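Side-chain contacts in peptidoglycan-binding domain 1 (Burkholderia, PDB 5NM7), which probably cleaves bacterial cell-wall peptidoglycan as a modular phage endolysin that joins a peptidoglycan-binding domain to a large lysozyme-like N-acetylmuramidase domain: residues A[171-176]-A[194-199]; A[179-184]-A[238-243]; A[232-237]-A[243-248]. All blocks are in the same frame, centred on the assembly; numbering follows the deposited sequence.

Overall arrangement
All three contacts belong to the N-acetylmuramidase part of the chain. Contact 1 joins helix 169-174 to helix 196-205; contact 2 brings the hairpin turn after strand 176-178 to helix 233-241; contact 3 folds the loop that follows that helix back onto it. The centres of contacts 1 and 2 lie about 17 Å apart, and they touch through Met-184, whose CE is 3.4 Å from Ala-175 C. Contacts 2 and 3 share helix 233-241 and Lys-243, with centres about 11 Å apart. Contacts 1 and 3 do not touch, their nearest atoms about 16 Å apart. A bound glycine lies about 8 Å from the side chain of Phe-181, which packs on Leu-211 of a glycine pocket.

Contact 1: residues A[171-176]-A[194-199]; sequences CALEAT and PDVFAF
Leu-173 and Val-196 form the centre of a small apolar junction between two helices, with Phe-197 and the stem of Glu-174 on its margins. Leu-173 uses two points of its side chain. Its CB lies 3.7 Å from Val-196 CG2, while the CD1 methyl farther out reaches the ring of Phe-197, at 3.5 Å from CE2 and equally close to CD2. The methyl therefore bears on the CD2-CE2 bond of the ring, approaching it obliquely, and the two side chains cross at about a right angle. The first torsion of Val-196 (chi1 73°) places CG1 between the backbone N and the carbonyl carbon and sends CG2 anti to N. Val-196 CG2 thus enters the angle between Leu-173 and Glu-174, 3.8 Å from Glu-174 CG. Val-196 CG1 lies over one face of the Phe-197 ring, near the rim, and is 4.2 Å from Leu-173 CD1. Glu-174 runs out straight beyond CG (chi2 179°), its CG methylene crossing the valine; its carboxylate is then taken up by Gln-125 at OE1 and by Trp-188 at OE2. Trp-188 also touches Val-196. On the other segment, Asp-195 caps the helix: its OD1 accepts from Ala-198 N at 2.8 Å, met nearly along the C-O axis. A triethylene glycol molecule, probably from the crystallisation liquor, lies close to the side chain of Leu-173. The arrangement is an apolar helix-helix contact beside an aspartate N-cap, joining the last turn of helix 169-174 to the first turn of helix 196-205 in the lysozyme-like domain.

Contact 2: residues A[179-184]-A[238-243]; sequences GAFQIM and ELYNGK
The turn of a beta hairpin, linking strands 176-178 and 183-184, meets helix 233-241 where the hydroxyl of Tyr-240 comes up to Phe-181. Tyr-240 points its ring out from the helix, its chi1 of -174° setting CG opposite the backbone N, and delivers OH to the turn. There Tyr-240 OH lies 3.8 Å from Phe-181 CB and 3.9 Å from Phe-181 CD1, at the edge of the phenylalanine ring and in its plane. Ile-183 CD1 is more distant, 4.4 Å from Tyr-240 OH. A water joins the polar atoms: it is hydrogen-bonded to Tyr-240 OH at 2.6 Å and donates to Phe-181 O at 3.2 Å, lying in the plane of the tyrosine ring at its edge. This ties a buried turn carbonyl to the helix. The turn itself, type I from Gly-179 to Gln-182, is fastened by Gly-179 O, which accepts twice from Gln-182: from its backbone N, and from NE2 at 2.8 Å in an almost straight bond (174°). NE2 meets a lone pair of Gly-179 O in the carbonyl plane, and that oxygen lies in the plane of the glutamine amide. Gln-182 OE1 accepts from the hydroxyl of Ser-177, so the rotation of the amide is fixed from both ends. Around the contact, Phe-181 packs on Phe-214 and Leu-211 of helix 207-219, and Asn-241 is hydrogen-bonded to Glu-101 at the end of helix 91-101. Gln-182 and Ile-183 both face Trp-178, giving the classic type I turn plus G1 bulge hairpin, here meeting a helix through a tyrosine hydroxyl and a bridging water.

Contact 3: residues A[232-237]-A[243-248]; sequences KWAKFA and KAYAEN
Ala-234 and Ala-237, one helical turn apart, form a shallow surface on which the ring of Tyr-245 lies. Ala-237 is the closer: its CB approaches Tyr-245 CD2 at 3.7 Å, obliquely to the ring, while Ala-237 O is 3.6 Å from Tyr-245 CB, so the root of the tyrosine is held against the backbone of the helix. Farther along the ring, the carbonyl oxygen Ala-234 O stands over one face, near the rim and 3.9 Å from Tyr-245 CE2. The Ala-234 CB methyl meets the phenol end, 4.0 Å from Tyr-245 OH. Ala-246 CB lies over the opposite face, so each face has a neighbour near its rim, the helix carbonyl on one and the next residue of the loop on the other. The first torsion (chi1 79°) tucks the ring over its own backbone and directs it back along helix 233-241. Next to this first shell, Tyr-245 CD1 packs 3.6 Å from Glu-238 CA, which continues the same helix surface beyond Ala-237.

The helix is built by ordinary backbone bonds such as Ala-237 N to Trp-233 O at 2.8 Å, after Lys-232 at the N-cap position. Its return path begins at Gly-242, whose positive phi (100°) lets the chain leave the helix. The loop then turns again, with Glu-247 N bonded to Ala-244 O at 3.1 Å. Farther out, Tyr-245 touches Asp-251 on helix 250-265, and Trp-233 and Phe-236 pack against Leu-254 of the same helix from another side of helix 233-241. The arrangement is a back-folded loop between two consecutive helices, 233-241 and 250-265, of the N-acetylmuramidase domain, its aromatic residue resting on small residues of the first.

Contact 1: residues A[171-176]-A[194-199]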
loop_
_atom_site.group_PDB
_atom_site.type_symbol
_atom_site.label_atom_id
_atom_site.label_comp_id
_atom_site.label_asym_id
_atom_site.label_seq_id
_atom_site.Cartn_x
_atom_site.Cartn_y
_atom_site.Cartn_z
ATOM N N CYS A 171 -16.831 11.274 12.485
ATOM C CA CYS A 171 -16.093 12.286 11.735
ATOM C C CYS A 171 -14.582 12.052 11.734
ATOM O O CYS A 171 -13.902 12.201 10.699
ATOM C CB CYS A 171 -16.406 13.680 12.249
ATOM S SG CYS A 171 -18.068 14.228 11.727
ATOM N N ALA A 172 -14.065 11.679 12.903
ATOM C CA ALA A 172 -12.623 11.446 13.033
ATOM C C ALA A 172 -12.163 10.296 12.132
ATOM O O ALA A 172 -11.112 10.420 11.499
ATOM C CB ALA A 172 -12.243 11.143 14.484
ATOM N N LEU A 173 -12.936 9.213 12.074
ATOM C CA LEU A 173 -12.602 8.053 11.219
ATOM C C LEU A 173 -12.706 8.440 9.758
ATOM O O LEU A 173 -11.868 8.049 8.952
ATOM C CB LEU A 173 -13.491 6.874 11.515
ATOM C CG LEU A 173 -13.447 6.319 12.966
ATOM C CD1 LEU A 173 -14.500 5.244 13.141
ATOM C CD2 LEU A 173 -12.085 5.797 13.385
ATOM N N GLU A 174 -13.727 9.228 9.432
ATOM C CA GLU A 174 -13.868 9.791 8.068
ATOM C C GLU A 174 -12.706 10.690 7.623
ATOM O O GLU A 174 -12.353 10.711 6.432
ATOM C CB GLU A 174 -15.220 10.536 7.959
ATOM C CG GLU A 174 -16.406 9.593 7.958
ATOM C CD GLU A 174 -17.743 10.333 7.866
ATOM O OE1 GLU A 174 -17.762 11.551 8.090
ATOM O OE2 GLU A 174 -18.726 9.671 7.535
ATOM N N ALA A 175 -12.087 11.405 8.570
ATOM C CA ALA A 175 -10.986 12.298 8.348
ATOM C C ALA A 175 -9.623 11.593 8.467
ATOM O O ALA A 175 -8.589 12.278 8.550
ATOM C CB ALA A 175 -11.025 13.412 9.362
ATOM N N THR A 176 -9.613 10.272 8.433
ATOM C CA THR A 176 -8.370 9.525 8.541
ATOM C C THR A 176 -8.205 8.657 7.296
ATOM O O THR A 176 -9.188 8.129 6.784
ATOM C CB THR A 176 -8.389 8.681 9.816
ATOM O OG1 THR A 176 -8.513 9.574 10.920
ATOM C CG2 THR A 176 -7.097 7.878 9.971
ATOM N N PRO A 194 -21.161 -0.522 4.882
ATOM C CA PRO A 194 -22.396 -0.238 5.656
ATOM C C PRO A 194 -22.380 1.100 6.408
ATOM O O PRO A 194 -23.409 1.781 6.501
ATOM C CB PRO A 194 -22.471 -1.384 6.670
ATOM C CG PRO A 194 -21.450 -2.384 6.263
ATOM C CD PRO A 194 -20.482 -1.741 5.327
ATOM N N ASP A 195 -21.219 1.433 6.988
ATOM C CA ASP A 195 -20.990 2.684 7.751
ATOM C C ASP A 195 -19.467 2.843 7.917
ATOM O O ASP A 195 -18.711 1.931 7.524
ATOM C CB ASP A 195 -21.681 2.652 9.120
ATOM C CG ASP A 195 -21.416 1.376 9.867
ATOM O OD1 ASP A 195 -20.268 1.120 10.262
ATOM O OD2 ASP A 195 -22.356 0.581 10.017
ATOM N N VAL A 196 -19.027 3.945 8.484
ATOM C CA VAL A 196 -17.574 4.192 8.631
ATOM C C VAL A 196 -16.933 3.190 9.611
ATOM O O VAL A 196 -15.786 2.802 9.441
ATOM C CB VAL A 196 -17.251 5.643 9.014
ATOM C CG1 VAL A 196 -17.618 5.947 10.463
ATOM C CG2 VAL A 196 -15.768 5.957 8.740
ATOM N N PHE A 197 -17.679 2.750 10.621
ATOM C CA PHE A 197 -17.149 1.787 11.581
ATOM C C PHE A 197 -16.878 0.451 10.952
ATOM O O PHE A 197 -15.866 -0.170 11.247
ATOM C CB PHE A 197 -18.088 1.686 12.815
ATOM C CG PHE A 197 -18.287 3.005 13.480
ATOM C CD1 PHE A 197 -19.396 3.798 13.173
ATOM C CD2 PHE A 197 -17.344 3.501 14.349
ATOM C CE1 PHE A 197 -19.559 5.040 13.743
ATOM C CE2 PHE A 197 -17.507 4.741 14.938
ATOM C CZ PHE A 197 -18.608 5.521 14.619
ATOM N N ALA A 198 -17.752 0.014 10.052
ATOM C CA ALA A 198 -17.549 -1.243 9.343
ATOM C C ALA A 198 -16.354 -1.143 8.382
ATOM O O ALA A 198 -15.615 -2.107 8.208
ATOM C CB ALA A 198 -18.802 -1.669 8.581
ATOM N N PHE A 199 -16.202 0.013 7.754
ATOM C CA PHE A 199 -15.051 0.273 6.893
ATOM C C PHE A 199 -13.746 0.115 7.688
ATOM O O PHE A 199 -12.826 -0.628 7.290
ATOM C CB PHE A 199 -15.135 1.658 6.272
ATOM C CG PHE A 199 -13.921 2.064 5.541
ATOM C CD1 PHE A 199 -13.695 1.595 4.255
ATOM C CD2 PHE A 199 -12.983 2.903 6.130
ATOM C CE1 PHE A 199 -12.543 1.972 3.562
ATOM C CE2 PHE A 199 -11.845 3.283 5.426
ATOM C CZ PHE A 199 -11.631 2.814 4.147
#

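Contact 2: residues A[179-184]-A[238-243]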
loop_
_atom_site.group_PDB
_atom_site.type_symbol
_atom_site.label_atom_id
_atom_site.label_comp_id
_atom_site.label_asym_id
_atom_site.label_seq_id
_atom_site.Cartn_x
_atom_site.Cartn_y
_atom_site.Cartn_z
ATOM N N GLY A 179 -4.773 2.094 5.965
ATOM C CA GLY A 179 -4.178 0.923 5.361
ATOM C C GLY A 179 -3.162 1.240 4.275
ATOM O O GLY A 179 -2.712 2.372 4.130
ATOM N N ALA A 180 -2.793 0.174 3.565
ATOM C CA ALA A 180 -1.670 0.165 2.646
ATOM C C ALA A 180 -1.855 1.181 1.525
ATOM O O ALA A 180 -0.870 1.753 1.050
ATOM C CB ALA A 180 -1.496 -1.217 2.045
ATOM N N PHE A 181 -3.125 1.452 1.147
ATOM C CA PHE A 181 -3.420 2.462 0.110
ATOM C C PHE A 181 -3.962 3.782 0.616
ATOM O O PHE A 181 -4.330 4.646 -0.159
ATOM C CB PHE A 181 -4.348 1.835 -0.943
ATOM C CG PHE A 181 -3.695 0.731 -1.671
ATOM C CD1 PHE A 181 -2.900 0.981 -2.790
ATOM C CD2 PHE A 181 -3.765 -0.550 -1.206
ATOM C CE1 PHE A 181 -2.238 -0.042 -3.415
ATOM C CE2 PHE A 181 -3.126 -1.575 -1.867
ATOM C CZ PHE A 181 -2.331 -1.317 -2.956
ATOM N N GLN A 182 -4.003 3.952 1.940
ATOM C CA GLN A 182 -4.352 5.211 2.554
ATOM C C GLN A 182 -5.655 5.797 1.996
ATOM O O GLN A 182 -5.693 6.947 1.523
ATOM C CB GLN A 182 -3.161 6.170 2.499
ATOM C CG GLN A 182 -2.031 5.720 3.407
ATOM C CD GLN A 182 -2.393 5.889 4.878
ATOM O OE1 GLN A 182 -2.398 7.011 5.372
ATOM N NE2 GLN A 182 -2.736 4.814 5.545
ATOM N N ILE A 183 -6.685 4.965 2.022
ATOM C CA ILE A 183 -8.014 5.383 1.559
ATOM C C ILE A 183 -8.666 6.195 2.667
ATOM O O ILE A 183 -8.729 5.744 3.834
ATOM C CB ILE A 183 -8.847 4.189 1.132
ATOM C CG1 ILE A 183 -8.142 3.372 0.039
ATOM C CG2 ILE A 183 -10.239 4.641 0.689
ATOM C CD1 ILE A 183 -7.812 4.123 -1.233
ATOM N N MET A 184 -9.146 7.399 2.325
ATOM C CA MET A 184 -9.848 8.217 3.291
ATOM C C MET A 184 -11.155 7.590 3.738
ATOM O O MET A 184 -11.957 7.118 2.935
ATOM C CB MET A 184 -10.102 9.597 2.752
ATOM C CG MET A 184 -8.856 10.437 2.546
ATOM S SD MET A 184 -7.968 10.817 4.061
ATOM C CE MET A 184 -9.179 11.643 5.080
ATOM N N GLU A 238 -1.611 11.537 -11.622
ATOM C CA GLU A 238 -2.147 12.865 -11.316
ATOM C C GLU A 238 -3.487 12.777 -10.564
ATOM O O GLU A 238 -3.720 13.511 -9.582
ATOM C CB GLU A 238 -2.347 13.655 -12.616
ATOM C CG GLU A 238 -2.940 15.036 -12.377
ATOM C CD GLU A 238 -3.007 15.879 -13.638
ATOM O OE1 GLU A 238 -3.181 15.317 -14.757
ATOM O OE2 GLU A 238 -2.922 17.121 -13.470
ATOM N N LEU A 239 -4.340 11.851 -11.016
ATOM C CA LEU A 239 -5.662 11.686 -10.407
ATOM C C LEU A 239 -5.549 11.069 -9.017
ATOM O O LEU A 239 -6.301 11.458 -8.113
ATOM C CB LEU A 239 -6.566 10.811 -11.256
ATOM C CG LEU A 239 -6.909 11.408 -12.635
ATOM C CD1 LEU A 239 -7.594 10.349 -13.477
ATOM C CD2 LEU A 239 -7.749 12.664 -12.449
ATOM N N TYR A 240 -4.652 10.103 -8.871
ATOM C CA TYR A 240 -4.529 9.339 -7.636
ATOM C C TYR A 240 -3.651 10.026 -6.601
ATOM O O TYR A 240 -4.051 10.157 -5.438
ATOM C CB TYR A 240 -4.017 7.943 -7.947
ATOM C CG TYR A 240 -4.007 7.071 -6.742
ATOM C CD1 TYR A 240 -2.835 6.864 -6.011
ATOM C CD2 TYR A 240 -5.163 6.505 -6.292
ATOM C CE1 TYR A 240 -2.806 6.053 -4.889
ATOM C CE2 TYR A 240 -5.156 5.689 -5.161
ATOM C CZ TYR A 240 -3.974 5.477 -4.475
ATOM O OH TYR A 240 -3.953 4.691 -3.351
ATOM N N ASN A 241 -2.450 10.442 -7.015
ATOM C CA ASN A 241 -1.469 11.079 -6.123
ATOM C C ASN A 241 -1.636 12.589 -6.013
ATOM O O ASN A 241 -1.210 13.164 -5.017
ATOM C CB ASN A 241 -0.039 10.740 -6.533
ATOM C CG ASN A 241 0.247 9.262 -6.406
ATOM O OD1 ASN A 241 0.440 8.756 -5.272
ATOM N ND2 ASN A 241 0.281 8.570 -7.491
ATOM N N GLY A 242 -2.267 13.206 -7.004
ATOM C CA GLY A 242 -2.530 14.637 -6.990
ATOM C C GLY A 242 -1.517 15.401 -7.831
ATOM O O GLY A 242 -0.665 14.814 -8.502
ATOM N N LYS A 243 -1.611 16.723 -7.754
ATOM C CA LYS A 243 -0.899 17.616 -8.674
ATOM C C LYS A 243 0.632 17.499 -8.592
ATOM O O LYS A 243 1.305 17.719 -9.585
ATOM C CB LYS A 243 -1.359 19.061 -8.436
ATOM C CG LYS A 243 -1.024 20.041 -9.554
ATOM C CD LYS A 243 -1.852 19.816 -10.827
ATOM C CE LYS A 243 -1.164 20.408 -12.060
ATOM N NZ LYS A 243 0.006 19.594 -12.515
HETATM O O HOH W 1 -1.687 4.769 -2.031
#

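Contact 3: residues A[232-237]-A[243-248]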
loop_
_atom_site.group_PDB
_atom_site.type_symbol
_atom_site.label_atom_id
_atom_site.label_comp_id
_atom_site.label_asym_id
_atom_site.label_seq_id
_atom_site.Cartn_x
_atom_site.Cartn_y
_atom_site.Cartn_z
ATOM N N LYS A 232 -2.396 4.700 -18.654
ATOM C CA LYS A 232 -2.060 6.112 -18.803
ATOM C C LYS A 232 -1.486 6.526 -17.454
ATOM O O LYS A 232 -2.174 7.070 -16.578
ATOM C CB LYS A 232 -3.259 6.951 -19.173
ATOM C CG LYS A 232 -3.837 6.660 -20.542
ATOM C CD LYS A 232 -4.911 7.717 -20.797
ATOM C CE LYS A 232 -5.798 7.491 -21.978
ATOM N NZ LYS A 232 -5.429 6.326 -22.775
ATOM N N TRP A 233 -0.200 6.275 -17.287
ATOM C CA TRP A 233 0.387 6.338 -15.922
ATOM C C TRP A 233 0.471 7.714 -15.354
ATOM O O TRP A 233 0.183 7.918 -14.176
ATOM C CB TRP A 233 1.746 5.687 -15.921
ATOM C CG TRP A 233 1.683 4.272 -16.303
ATOM C CD1 TRP A 233 2.265 3.717 -17.398
ATOM C CD2 TRP A 233 0.996 3.209 -15.634
ATOM N NE1 TRP A 233 2.003 2.387 -17.442
ATOM C CE2 TRP A 233 1.217 2.036 -16.386
ATOM C CE3 TRP A 233 0.214 3.137 -14.498
ATOM C CZ2 TRP A 233 0.685 0.803 -16.035
ATOM C CZ3 TRP A 233 -0.325 1.898 -14.147
ATOM C CH2 TRP A 233 -0.058 0.748 -14.902
ATOM N N ALA A 234 0.779 8.703 -16.202
ATOM C CA ALA A 234 0.861 10.070 -15.704
ATOM C C ALA A 234 -0.514 10.553 -15.309
ATOM O O ALA A 234 -0.677 11.216 -14.290
ATOM C CB ALA A 234 1.494 10.995 -16.746
ATOM N N LYS A 235 -1.516 10.233 -16.136
ATOM C CA LYS A 235 -2.887 10.621 -15.816
ATOM C C LYS A 235 -3.385 9.914 -14.531
ATOM O O LYS A 235 -3.919 10.569 -13.663
ATOM C CB LYS A 235 -3.811 10.295 -16.988
ATOM C CG LYS A 235 -5.259 10.606 -16.748
ATOM C CD LYS A 235 -5.444 12.028 -16.280
ATOM N N PHE A 236 -3.134 8.628 -14.428
ATOM C CA PHE A 236 -3.521 7.898 -13.224
ATOM C C PHE A 236 -2.830 8.521 -12.008
ATOM O O PHE A 236 -3.476 8.769 -10.988
ATOM C CB PHE A 236 -3.180 6.440 -13.284
ATOM C CG PHE A 236 -3.470 5.724 -11.994
ATOM C CD1 PHE A 236 -2.452 5.535 -11.072
ATOM C CD2 PHE A 236 -4.742 5.282 -11.701
ATOM C CE1 PHE A 236 -2.737 4.941 -9.855
ATOM C CE2 PHE A 236 -5.023 4.648 -10.499
ATOM C CZ PHE A 236 -4.005 4.474 -9.581
ATOM N N ALA A 237 -1.530 8.774 -12.115
ATOM C CA ALA A 237 -0.794 9.315 -10.998
ATOM C C ALA A 237 -1.309 10.697 -10.629
ATOM O O ALA A 237 -1.465 11.022 -9.463
ATOM C CB ALA A 237 0.697 9.324 -11.286
ATOM N N LYS A 243 -1.611 16.723 -7.754
ATOM C CA LYS A 243 -0.899 17.616 -8.674
ATOM C C LYS A 243 0.632 17.499 -8.592
ATOM O O LYS A 243 1.305 17.719 -9.585
ATOM C CB LYS A 243 -1.359 19.061 -8.436
ATOM C CG LYS A 243 -1.024 20.041 -9.554
ATOM C CD LYS A 243 -1.852 19.816 -10.827
ATOM C CE LYS A 243 -1.164 20.408 -12.060
ATOM N NZ LYS A 243 0.006 19.594 -12.515
ATOM N N ALA A 244 1.151 17.097 -7.433
ATOM C CA ALA A 244 2.588 16.941 -7.208
ATOM C C ALA A 244 3.119 15.535 -7.520
ATOM O O ALA A 244 4.244 15.207 -7.145
ATOM C CB ALA A 244 2.914 17.308 -5.770
ATOM N N TYR A 245 2.332 14.717 -8.227
ATOM C CA TYR A 245 2.758 13.367 -8.620
ATOM C C TYR A 245 4.165 13.271 -9.249
ATOM O O TYR A 245 4.884 12.313 -9.011
ATOM C CB TYR A 245 1.711 12.722 -9.548
ATOM C CG TYR A 245 1.777 13.198 -10.971
ATOM C CD1 TYR A 245 1.132 14.340 -11.370
ATOM C CD2 TYR A 245 2.513 12.495 -11.914
ATOM C CE1 TYR A 245 1.213 14.780 -12.674
ATOM C CE2 TYR A 245 2.613 12.945 -13.223
ATOM C CZ TYR A 245 1.961 14.084 -13.587
ATOM O OH TYR A 245 2.055 14.484 -14.897
ATOM N N ALA A 246 4.533 14.246 -10.072
ATOM C CA ALA A 246 5.785 14.174 -10.817
ATOM C C ALA A 246 7.012 14.343 -9.911
ATOM O O ALA A 246 8.018 13.711 -10.150
ATOM C CB ALA A 246 5.803 15.205 -11.960
ATOM N N GLU A 247 6.859 15.096 -8.829
ATOM C CA GLU A 247 7.962 15.389 -7.928
ATOM C C GLU A 247 8.457 14.118 -7.257
ATOM O O GLU A 247 9.641 13.984 -6.987
ATOM C CB GLU A 247 7.542 16.472 -6.918
ATOM C CG GLU A 247 7.236 17.821 -7.597
ATOM C CD GLU A 247 6.447 18.804 -6.733
ATOM O OE1 GLU A 247 6.478 18.694 -5.483
ATOM O OE2 GLU A 247 5.786 19.703 -7.317
ATOM N N ASN A 248 7.565 13.153 -7.053
ATOM C CA ASN A 248 7.960 11.872 -6.486
ATOM C C ASN A 248 8.046 10.747 -7.515
ATOM O O ASN A 248 8.170 9.604 -7.159
ATOM C CB ASN A 248 7.043 11.549 -5.300
ATOM C CG ASN A 248 7.312 12.473 -4.103
ATOM O OD1 ASN A 248 6.498 13.327 -3.753
ATOM N ND2 ASN A 248 8.481 12.303 -3.477
#